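Local coordinates for protein thioredoxin reductase (Streptomyces clavuligerus, PDB 4NTD) that is an FAD-dependent oxidoreductase of the thioredoxin reductase family, probably forming the disulfide bond of the natural product holomycin, at residues A[152-155]-A[156-160]; A[166-169]-A[170-173]; A[315-318]-A[319-323]; A[280-283]-A[284-288]. All blocks are in the same frame, centred on the assembly; numbering follows the deposited sequence. Where two conformers were deposited one is given.

Contact 1: residues A[152-155]-A[156-160]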
loop_
_atom_site.group_PDB
_atom_site.type_symbol
_atom_site.label_atom_id
_atom_site.label_comp_id
_atom_site.label_asym_id
_atom_site.label_seq_id
_atom_site.Cartn_x
_atom_site.Cartn_y
_atom_site.Cartn_z
ATOM N N ARG A 152 27.538 -5.017 13.050
ATOM C CA ARG A 152 26.668 -6.201 13.066
ATOM C C ARG A 152 25.937 -6.369 14.395
ATOM O O ARG A 152 24.738 -6.658 14.417
ATOM C CB ARG A 152 27.463 -7.483 12.785
ATOM C CG ARG A 152 27.562 -7.865 11.318
ATOM C CD ARG A 152 27.810 -9.358 11.142
ATOM N NE ARG A 152 29.016 -9.813 11.838
ATOM C CZ ARG A 152 29.046 -10.453 13.011
ATOM N NH1 ARG A 152 27.930 -10.748 13.676
ATOM N NH2 ARG A 152 30.217 -10.808 13.529
ATOM N N GLU A 153 26.671 -6.184 15.490
ATOM C CA GLU A 153 26.134 -6.402 16.824
ATOM C C GLU A 153 25.018 -5.406 17.163
ATOM O O GLU A 153 24.032 -5.770 17.805
ATOM C CB GLU A 153 27.262 -6.329 17.862
ATOM C CG GLU A 153 28.256 -7.486 17.787
ATOM C CD GLU A 153 29.350 -7.287 16.751
ATOM O OE1 GLU A 153 29.344 -6.250 16.054
ATOM O OE2 GLU A 153 30.217 -8.179 16.633
ATOM N N ARG A 154 25.176 -4.161 16.720
ATOM C CA ARG A 154 24.243 -3.090 17.078
ATOM C C ARG A 154 23.141 -2.816 16.050
ATOM O O ARG A 154 22.252 -2.005 16.308
ATOM C CB ARG A 154 25.027 -1.803 17.364
ATOM C CG ARG A 154 26.116 -1.943 18.425
ATOM C CD ARG A 154 25.638 -2.615 19.707
ATOM N NE ARG A 154 24.536 -1.899 20.348
ATOM C CZ ARG A 154 23.913 -2.305 21.454
ATOM N NH1 ARG A 154 24.269 -3.433 22.063
ATOM N NH2 ARG A 154 22.921 -1.579 21.958
ATOM N N TRP A 155 23.197 -3.489 14.900
ATOM C CA TRP A 155 22.191 -3.337 13.837
ATOM C C TRP A 155 20.775 -3.569 14.373
ATOM O O TRP A 155 20.499 -4.599 14.990
ATOM C CB TRP A 155 22.501 -4.310 12.694
ATOM C CG TRP A 155 21.511 -4.358 11.550
ATOM C CD1 TRP A 155 20.784 -5.444 11.150
ATOM C CD2 TRP A 155 21.178 -3.299 10.636
ATOM N NE1 TRP A 155 20.014 -5.127 10.056
ATOM C CE2 TRP A 155 20.235 -3.817 9.721
ATOM C CE3 TRP A 155 21.580 -1.963 10.505
ATOM C CZ2 TRP A 155 19.687 -3.048 8.692
ATOM C CZ3 TRP A 155 21.031 -1.197 9.480
ATOM C CH2 TRP A 155 20.096 -1.745 8.588
ATOM N N GLY A 156 19.895 -2.593 14.151
ATOM C CA GLY A 156 18.508 -2.667 14.618
ATOM C C GLY A 156 18.273 -2.151 16.029
ATOM O O GLY A 156 17.122 -1.989 16.446
ATOM N N LYS A 157 19.355 -1.896 16.766
ATOM C CA LYS A 157 19.273 -1.360 18.121
ATOM C C LYS A 157 19.641 0.125 18.108
ATOM O O LYS A 157 18.765 0.978 18.254
ATOM C CB LYS A 157 20.185 -2.147 19.068
ATOM C CG LYS A 157 19.790 -3.608 19.226
ATOM C CD LYS A 157 20.774 -4.361 20.106
ATOM C CE LYS A 157 20.436 -5.841 20.178
ATOM N NZ LYS A 157 21.085 -6.497 21.346
ATOM N N ASP A 158 20.926 0.426 17.927
ATOM C CA ASP A 158 21.400 1.813 17.829
ATOM C C ASP A 158 22.407 2.040 16.684
ATOM O O ASP A 158 23.015 3.108 16.591
ATOM C CB ASP A 158 21.955 2.298 19.179
ATOM C CG ASP A 158 22.821 1.262 19.873
ATOM O OD1 ASP A 158 22.859 1.260 21.121
ATOM O OD2 ASP A 158 23.454 0.442 19.180
ATOM N N LEU A 159 22.576 1.031 15.827
ATOM C CA LEU A 159 23.152 1.207 14.498
ATOM C C LEU A 159 21.996 0.940 13.538
ATOM O O LEU A 159 21.507 -0.188 13.443
ATOM C CB LEU A 159 24.324 0.244 14.262
ATOM C CG LEU A 159 25.211 0.417 13.013
ATOM C CD1 LEU A 159 24.509 -0.033 11.738
ATOM C CD2 LEU A 159 25.728 1.841 12.859
ATOM N N LEU A 160 21.546 1.986 12.850
ATOM C CA LEU A 160 20.264 1.963 12.147
ATOM C C LEU A 160 20.378 2.518 10.733
ATOM O O LEU A 160 21.424 3.031 10.338
ATOM C CB LEU A 160 19.241 2.782 12.940
ATOM C CG LEU A 160 19.051 2.383 14.409
ATOM C CD1 LEU A 160 18.258 3.438 15.166
ATOM C CD2 LEU A 160 18.377 1.025 14.517
HETATM O O HOH W 1 23.607 -7.417 20.239
#

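Contact 2: residues A[166-169]-A[170-173]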
loop_
_atom_site.group_PDB
_atom_site.type_symbol
_atom_site.label_atom_id
_atom_site.label_comp_id
_atom_site.label_asym_id
_atom_site.label_seq_id
_atom_site.Cartn_x
_atom_site.Cartn_y
_atom_site.Cartn_z
ATOM N N HIS A 166 12.836 4.953 12.718
ATOM C CA HIS A 166 13.552 5.169 13.981
ATOM C C HIS A 166 13.734 6.619 14.418
ATOM O O HIS A 166 14.047 6.870 15.582
ATOM C CB HIS A 166 14.942 4.549 13.879
ATOM C CG HIS A 166 14.927 3.120 13.448
ATOM N ND1 HIS A 166 15.513 2.683 12.280
ATOM C CD2 HIS A 166 14.381 2.028 14.028
ATOM C CE1 HIS A 166 15.334 1.379 12.167
ATOM N NE2 HIS A 166 14.652 0.958 13.214
ATOM N N GLY A 167 13.566 7.558 13.493
ATOM C CA GLY A 167 13.871 8.963 13.748
ATOM C C GLY A 167 13.167 9.528 14.963
ATOM O O GLY A 167 13.800 10.135 15.827
ATOM N N TYR A 168 11.855 9.337 15.037
ATOM C CA TYR A 168 11.087 9.880 16.151
ATOM C C TYR A 168 11.648 9.419 17.497
ATOM O O TYR A 168 11.768 10.211 18.434
ATOM C CB TYR A 168 9.611 9.491 16.053
ATOM C CG TYR A 168 8.803 10.110 17.162
ATOM C CD1 TYR A 168 8.320 11.407 17.047
ATOM C CD2 TYR A 168 8.565 9.420 18.346
ATOM C CE1 TYR A 168 7.599 11.994 18.071
ATOM C CE2 TYR A 168 7.847 9.997 19.377
ATOM C CZ TYR A 168 7.365 11.283 19.232
ATOM O OH TYR A 168 6.647 11.863 20.249
ATOM N N GLU A 169 12.010 8.140 17.566
ATOM C CA GLU A 169 12.483 7.518 18.803
ATOM C C GLU A 169 13.837 8.059 19.279
ATOM O O GLU A 169 14.180 7.913 20.452
ATOM C CB GLU A 169 12.561 5.993 18.639
ATOM C CG GLU A 169 11.211 5.280 18.661
ATOM C CD GLU A 169 10.333 5.582 17.456
ATOM O OE1 GLU A 169 10.856 5.700 16.327
ATOM O OE2 GLU A 169 9.104 5.695 17.633
ATOM N N VAL A 170 14.599 8.674 18.376
ATOM C CA VAL A 170 15.886 9.281 18.733
ATOM C C VAL A 170 15.893 10.801 18.505
ATOM O O VAL A 170 16.950 11.402 18.303
ATOM C CB VAL A 170 17.062 8.600 17.992
ATOM C CG1 VAL A 170 17.119 7.122 18.355
ATOM C CG2 VAL A 170 16.961 8.777 16.483
ATOM N N SER A 171 14.709 11.413 18.571
ATOM C CA SER A 171 14.556 12.858 18.396
ATOM C C SER A 171 15.495 13.639 19.311
ATOM O O SER A 171 15.604 13.334 20.497
ATOM C CB SER A 171 13.114 13.289 18.691
ATOM O OG SER A 171 12.207 12.786 17.727
ATOM N N ASP A 172 16.175 14.633 18.740
ATOM C CA ASP A 172 17.039 15.559 19.486
ATOM C C ASP A 172 18.283 14.928 20.127
ATOM O O ASP A 172 18.977 15.591 20.901
ATOM C CB ASP A 172 16.234 16.309 20.561
ATOM C CG ASP A 172 15.009 17.004 19.997
ATOM O OD1 ASP A 172 15.134 17.693 18.965
ATOM O OD2 ASP A 172 13.917 16.866 20.588
ATOM N N GLN A 173 18.580 13.669 19.807
ATOM C CA GLN A 173 19.754 13.001 20.369
ATOM C C GLN A 173 20.988 13.252 19.499
ATOM O O GLN A 173 20.861 13.695 18.357
ATOM C CB GLN A 173 19.508 11.499 20.510
ATOM C CG GLN A 173 18.413 11.152 21.506
ATOM C CD GLN A 173 18.279 9.659 21.745
ATOM O OE1 GLN A 173 19.209 8.888 21.499
ATOM N NE2 GLN A 173 17.114 9.242 22.234
#

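Contact 3: residues A[315-318]-A[319-323]. With GSH (glutathione), chain B.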
loop_
_atom_site.group_PDB
_atom_site.type_symbol
_atom_site.label_atom_id
_atom_site.label_comp_id
_atom_site.label_asym_id
_atom_site.label_seq_id
_atom_site.Cartn_x
_atom_site.Cartn_y
_atom_site.Cartn_z
ATOM N N ALA A 315 -1.717 -6.732 -5.636
ATOM C CA ALA A 315 -1.321 -7.879 -6.451
ATOM C C ALA A 315 -2.401 -8.958 -6.451
ATOM O O ALA A 315 -2.740 -9.499 -7.503
ATOM C CB ALA A 315 0.003 -8.448 -5.961
ATOM N N ALA A 316 -2.945 -9.255 -5.272
ATOM C CA ALA A 316 -4.015 -10.250 -5.137
ATOM C C ALA A 316 -5.247 -9.875 -5.965
ATOM O O ALA A 316 -5.834 -10.723 -6.640
ATOM C CB ALA A 316 -4.397 -10.411 -3.674
ATOM N N PHE A 317 -5.624 -8.600 -5.899
ATOM C CA PHE A 317 -6.753 -8.046 -6.657
ATOM C C PHE A 317 -6.558 -8.327 -8.153
ATOM O O PHE A 317 -7.418 -8.931 -8.799
ATOM C CB PHE A 317 -6.832 -6.533 -6.387
ATOM C CG PHE A 317 -8.110 -5.868 -6.838
ATOM C CD1 PHE A 317 -8.970 -5.304 -5.905
ATOM C CD2 PHE A 317 -8.426 -5.750 -8.187
ATOM C CE1 PHE A 317 -10.132 -4.668 -6.303
ATOM C CE2 PHE A 317 -9.592 -5.118 -8.589
ATOM C CZ PHE A 317 -10.442 -4.572 -7.645
ATOM N N ALA A 318 -5.413 -7.909 -8.686
ATOM C CA ALA A 318 -5.109 -8.070 -10.109
ATOM C C ALA A 318 -4.958 -9.539 -10.509
ATOM O O ALA A 318 -5.447 -9.961 -11.561
ATOM C CB ALA A 318 -3.850 -7.293 -10.467
ATOM N N LEU A 319 -4.287 -10.315 -9.664
ATOM C CA LEU A 319 -4.026 -11.722 -9.950
ATOM C C LEU A 319 -5.331 -12.519 -10.027
ATOM O O LEU A 319 -5.540 -13.281 -10.973
ATOM C CB LEU A 319 -3.076 -12.307 -8.896
ATOM C CG LEU A 319 -2.487 -13.704 -9.125
ATOM C CD1 LEU A 319 -1.212 -13.870 -8.308
ATOM C CD2 LEU A 319 -3.481 -14.808 -8.789
ATOM N N ASN A 320 -6.210 -12.338 -9.045
ATOM C CA ASN A 320 -7.494 -13.037 -9.060
ATOM C C ASN A 320 -8.339 -12.638 -10.264
ATOM O O ASN A 320 -8.959 -13.490 -10.897
ATOM C CB ASN A 320 -8.291 -12.790 -7.783
ATOM C CG ASN A 320 -9.617 -13.527 -7.786
ATOM O OD1 ASN A 320 -9.652 -14.757 -7.739
ATOM N ND2 ASN A 320 -10.713 -12.784 -7.871
ATOM N N HIS A 321 -8.360 -11.345 -10.574
ATOM C CA HIS A 321 -9.091 -10.845 -11.741
ATOM C C HIS A 321 -8.659 -11.541 -13.020
ATOM O O HIS A 321 -9.495 -11.946 -13.829
ATOM C CB HIS A 321 -8.905 -9.336 -11.894
ATOM C CG HIS A 321 -10.035 -8.544 -11.336
ATOM N ND1 HIS A 321 -10.803 -7.703 -12.110
ATOM C CD2 HIS A 321 -10.558 -8.496 -10.089
ATOM C CE1 HIS A 321 -11.737 -7.156 -11.357
ATOM N NE2 HIS A 321 -11.609 -7.618 -10.124
ATOM N N GLN A 322 -7.352 -11.684 -13.199
ATOM C CA GLN A 322 -6.838 -12.285 -14.418
ATOM C C GLN A 322 -7.017 -13.809 -14.421
ATOM O O GLN A 322 -7.193 -14.402 -15.486
ATOM C CB GLN A 322 -5.385 -11.869 -14.656
ATOM C CG GLN A 322 -4.958 -12.008 -16.111
ATOM C CD GLN A 322 -4.564 -13.426 -16.471
ATOM O OE1 GLN A 322 -4.100 -14.184 -15.621
ATOM N NE2 GLN A 322 -4.763 -13.798 -17.730
ATOM N N LEU A 323 -6.998 -14.437 -13.245
ATOM C CA LEU A 323 -7.345 -15.862 -13.142
ATOM C C LEU A 323 -8.791 -16.105 -13.569
ATOM O O LEU A 323 -9.076 -17.091 -14.246
ATOM C CB LEU A 323 -7.129 -16.409 -11.723
ATOM C CG LEU A 323 -5.745 -16.954 -11.367
ATOM C CD1 LEU A 323 -5.749 -17.438 -9.924
ATOM C CD2 LEU A 323 -5.326 -18.084 -12.298
HETATM N N1 GSH B . -12.135 -2.768 -10.396
HETATM C CA1 GSH B . -12.528 -4.045 -10.993
HETATM C C1 GSH B . -12.215 -3.974 -12.501
HETATM O O11 GSH B . -13.074 -3.409 -13.222
HETATM O O12 GSH B . -11.137 -4.481 -12.902
HETATM C CB1 GSH B . -14.015 -4.284 -10.883
HETATM C CG1 GSH B . -14.347 -5.571 -10.129
HETATM C CD1 GSH B . -13.969 -5.391 -8.662
HETATM O OE1 GSH B . -12.945 -5.888 -8.196
HETATM N N2 GSH B . -14.906 -4.763 -7.946
HETATM C CA2 GSH B . -14.753 -4.457 -6.520
HETATM C C2 GSH B . -13.990 -3.203 -6.424
HETATM O O2 GSH B . -13.780 -2.445 -7.371
HETATM C CB2 GSH B . -13.698 -5.303 -5.806
HETATM S SG2 GSH B . -14.076 -6.162 -4.226
HETATM N N3 GSH B . -13.460 -3.142 -5.217
HETATM C CA3 GSH B . -12.505 -2.165 -4.908
HETATM C C3 GSH B . -12.883 -1.147 -3.799
HETATM O O31 GSH B . -13.965 -1.378 -2.999
HETATM O O32 GSH B . -12.131 -0.107 -3.590
#

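Contact 4: residues A[280-283]-A[284-288]. With PO4 (phosphate ion), chain F.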
loop_
_atom_site.group_PDB
_atom_site.type_symbol
_atom_site.label_atom_id
_atom_site.label_comp_id
_atom_site.label_asym_id
_atom_site.label_seq_id
_atom_site.Cartn_x
_atom_site.Cartn_y
_atom_site.Cartn_z
ATOM N N ALA A 280 11.097 -4.704 -13.128
ATOM C CA ALA A 280 10.018 -3.808 -13.526
ATOM C C ALA A 280 8.656 -4.438 -13.252
ATOM O O ALA A 280 8.456 -5.631 -13.480
ATOM C CB ALA A 280 10.146 -3.453 -15.000
ATOM N N THR A 281 7.726 -3.629 -12.754
ATOM C CA THR A 281 6.350 -4.070 -12.546
ATOM C C THR A 281 5.375 -2.993 -12.984
ATOM O O THR A 281 5.734 -1.817 -13.063
ATOM C CB THR A 281 6.058 -4.378 -11.063
ATOM O OG1 THR A 281 6.241 -3.195 -10.275
ATOM C CG2 THR A 281 6.964 -5.479 -10.540
ATOM N N ASP A 282 4.137 -3.397 -13.258
ATOM C CA ASP A 282 3.051 -2.429 -13.367
ATOM C C ASP A 282 2.607 -2.065 -11.949
ATOM O O ASP A 282 3.210 -2.521 -10.971
ATOM C CB ASP A 282 1.908 -2.933 -14.274
ATOM C CG ASP A 282 1.036 -4.008 -13.634
ATOM O OD1 ASP A 282 1.159 -4.300 -12.426
ATOM O OD2 ASP A 282 0.195 -4.562 -14.373
ATOM N N ARG A 283 1.569 -1.246 -11.821
ATOM C CA ARG A 283 1.205 -0.719 -10.506
ATOM C C ARG A 283 0.514 -1.731 -9.584
ATOM O O ARG A 283 0.297 -1.436 -8.412
ATOM C CB ARG A 283 0.382 0.565 -10.646
ATOM C CG ARG A 283 1.198 1.693 -11.258
ATOM C CD ARG A 283 0.623 3.067 -10.967
ATOM N NE ARG A 283 1.442 4.111 -11.581
ATOM C CZ ARG A 283 1.317 5.415 -11.343
ATOM N NH1 ARG A 283 0.403 5.871 -10.491
ATOM N NH2 ARG A 283 2.119 6.274 -11.963
ATOM N N SER A 284 0.189 -2.918 -10.100
ATOM C CA SER A 284 -0.310 -4.012 -9.261
ATOM C C SER A 284 0.800 -4.988 -8.868
ATOM O O SER A 284 0.570 -5.884 -8.061
ATOM C CB SER A 284 -1.425 -4.780 -9.975
ATOM O OG SER A 284 -0.896 -5.698 -10.918
ATOM N N GLY A 285 1.989 -4.822 -9.447
ATOM C CA GLY A 285 3.117 -5.718 -9.186
ATOM C C GLY A 285 3.352 -6.784 -10.247
ATOM O O GLY A 285 4.213 -7.648 -10.071
ATOM N N LEU A 286 2.604 -6.734 -11.349
ATOM C CA LEU A 286 2.773 -7.710 -12.430
ATOM C C LEU A 286 4.081 -7.449 -13.175
ATOM O O LEU A 286 4.334 -6.329 -13.619
ATOM C CB LEU A 286 1.588 -7.660 -13.402
ATOM C CG LEU A 286 1.609 -8.595 -14.618
ATOM C CD1 LEU A 286 1.712 -10.059 -14.209
ATOM C CD2 LEU A 286 0.370 -8.364 -15.470
ATOM N N THR A 287 4.905 -8.489 -13.302
ATOM C CA THR A 287 6.190 -8.400 -14.004
ATOM C C THR A 287 5.992 -8.612 -15.508
ATOM O O THR A 287 4.864 -8.777 -15.972
ATOM C CB THR A 287 7.193 -9.452 -13.478
ATOM O OG1 THR A 287 6.761 -10.764 -13.856
ATOM C CG2 THR A 287 7.339 -9.371 -11.960
ATOM N N SER A 288 7.090 -8.619 -16.264
ATOM C CA SER A 288 7.037 -8.860 -17.710
ATOM C C SER A 288 6.751 -10.321 -18.077
ATOM O O SER A 288 6.478 -10.623 -19.240
ATOM C CB SER A 288 8.344 -8.414 -18.373
ATOM O OG SER A 288 9.425 -9.245 -17.986
HETATM P P PO4 F . 5.092 4.843 -13.838
HETATM O O1 PO4 F . 4.629 6.275 -13.959
HETATM O O2 PO4 F . 3.841 3.859 -13.331
HETATM O O3 PO4 F . 5.506 4.320 -15.192
HETATM O O4 PO4 F . 6.271 4.797 -12.894
HETATM O O HOH W 2 9.574 -7.581 -15.087
HETATM O O HOH W 3 -1.999 -5.868 -13.341
#

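Contact 1: residues A[152-155]-A[156-160]
Bends at chi2 and chi3 curl the Arg154 chain round onto the turn that follows it, and Asp158, with CG wedged between its own backbone N and carbonyl carbon (chi1 43°), swings its carboxylate to meet the guanidinium. The grip is side-on, one nitrogen to each oxygen. NE reaches OD2 of Asp158 at 2.8 Å, nearly straight (173°), within the guanidinium plane and on the syn lone pair of that oxygen. NH2 reaches OD1 of Asp158 at 3.0 Å less neatly, from above the carboxylate plane. Lys157 runs at about a right angle to Arg154 and lays CD over one guanidinium face, offset toward its rim, 4.0 Å from NH2 of Arg154. Both ends of the salt bridge have further partners, Asp235 on Arg154 NH1 and the backbone N of Leu237 on Asp158 OD1.

A tight turn takes helix 151-154 into strand 159-160, the outermost strand of the parallel sheet that also holds strands 252-254 and 175-178. Arg154 O is its hub: Lys157 N donates to Arg154 O at 2.9 Å, Asp158 N to Arg154 O at 3.2 Å and Leu159 N to Arg154 O at 3.1 Å. Gly156 bends the chain with a positive phi (88°). A water accepts from Lys157 NZ and donates to Glu153 O, tying the lysine end back to the helix. Across the turn, Trp155 CE3 rests 3.7 Å from CD1 of Leu159, and Trp155 CA sends a CH...O contact of 3.2 Å to Leu159 O. The indole also packs on Pro68 and His161, and Trp155 and Gly156 both touch the FAD.

Contact 2: residues A[166-169]-A[170-173]
Ser171 turns back on Tyr168 atom by atom: its CB lies 3.4 Å from Tyr168 O, and its OG, set beside its own backbone N (chi1 -67°), comes on to donate to that same Tyr168 O at 2.7 Å. The hydroxyl also sits 4.2 Å from CD1 of the Tyr168 ring, at an oblique approach. Ser171 N adds a second bond to Tyr168 O at 3.2 Å, so one residue grips one carbonyl twice, both donors arriving from the same face of its plane.

One step earlier, Val170 closes the preceding turn. Its N donates to Gly167 O at 3.0 Å, with a weak, longer bond to His166 O. The branches of Val170 divide the work: CG1 lies against the Glu169 carbonyl, while CG2 packs 3.5 Å from Gly167 O and close to His166 O. Together these bonds carry the chain through the 3-10 turn at 168-169 that follows helix 163-166, the helix holding Cys165. A type II turn from Val170 to Gln173 comes next, closed by Gln173 N on Val170 O at 3.2 Å, with Asp172 at its third position in a positive-phi conformation; the chain then enters strand 175-178.

The outer side of the bend faces the second subunit. Glu169 and Asp172 form salt bridges with its Arg51 and Arg53, and the Tyr168 ring meets its Tyr97 edge-to-face. Gln173 instead bonds through OE1 to Ser251 of its own chain. Ser171 spends its hydroxyl on the backbone, whereas the acidic Glu169 and Asp172 are matched by arginines of the second subunit, whose positive charge would favour their ionised form.

Contact 3: residues A[315-318]-A[319-323]
The rings of Phe317 and His321 run alongside each other in the same direction, their planes 18° from parallel but offset, with centroids 4.9 Å apart. Phe317 CE2 sits over one face of the imidazole, 3.6 Å from NE2 of His321, and overlap is slight. Glutathione occupies the edges: its CA1 lies in the plane of the phenyl ring and its CG1 in that of the imidazole. His321 NE2 donates to OE1 of glutathione at 2.9 Å, near the ring plane. Chi1 of His321, -98°, lies off a staggered value, with the imidazole alongside Phe317.

The two are i, i+4 neighbours on the long C-terminal helix 305-338, whose regular ladder includes His321 N on Phe317 O at 3.1 Å and Asn320 N on Ala316 O at 2.9 Å. Leu319, on another side of the helix, packs on Leu49 of helix 40-51 and on Val136 and Trp293 of strands 134-137 and 292-294, joining it to that helix and to the parallel sheet.

The glutathione is also hydrogen-bonded by Arg65 of the second subunit. Tyr164 of that subunit meets the Phe317 ring and accepts a bond from Asn320 ND2, whose OD1 takes Arg54 of its own chain.

Contact 4: residues A[280-283]-A[284-288]
Asp282 folds its carboxylate back over the bend it begins, with Ser284 and Leu286 arranged round one oxygen. Its CG lies between its own backbone N and carbonyl carbon (chi1 74°), which sets OD1 among three donors. Ser284 OG comes in on the syn side, 15° out of the carboxylate plane, at 2.9 Å from Asp282 OD1. Two backbone donors reach the same oxygen from opposite faces of that plane, each well out of it: Ser284 N is 2.9 Å from Asp282 OD1, and Leu286 N is 3.0 Å from Asp282 OD1. The bond from Ser284 N makes an Asx turn, nested in a type I turn that Gly285 N closes on Asp282 O at 3.0 Å.

Leu286 runs slantwise across the aspartate, its CB 3.5 Å from both carboxylate oxygens, while Leu286 O takes Asp282 N. A water joins Asp282 OD2 to Ser284 OG, and Trp293 NE1 also bonds to that hydroxyl. Thr281 points its CG2 at Gly285 O.

Arg283 heads the other way, extended from CG to NE. The edge of its guanidinium meets a phosphate, probably from the crystallisation liquor: NE holds O2 at 3.0 Å and NH2 holds O1 at 3.2 Å. Arg283 of the second subunit binds the same ion, and each arginine also bonds to Thr281 O of the opposite subunit. The two copies of the turn, one from each subunit, thus bring a pair of arginines to an anion at the dimer interface, while three donors on OD1 would stabilise a negatively charged Asp282.

How the contacts relate
The four contacts form two touching pairs on opposite sides of the chain's centre. Contacts 1 and 2 bracket the Cys162-Cys165 disulfide in sequence, meet where Leu160 CD1 packs 3.7 Å from His166 CB, and both reach the FAD. Contacts 3 and 4 meet where Ala318 CB lies 3.4 Å from Ser284 OG. Centres of contacts 1 and 2 lie 33 to 40 Å from those of contacts 3 and 4, so the flavin side and the glutathione-facing helix of one chain are far apart. Contacts 2, 3 and 4 touch the second subunit; at contact 3 this sets the helix beside the partner's glutathione-binding Tyr164 and Arg65.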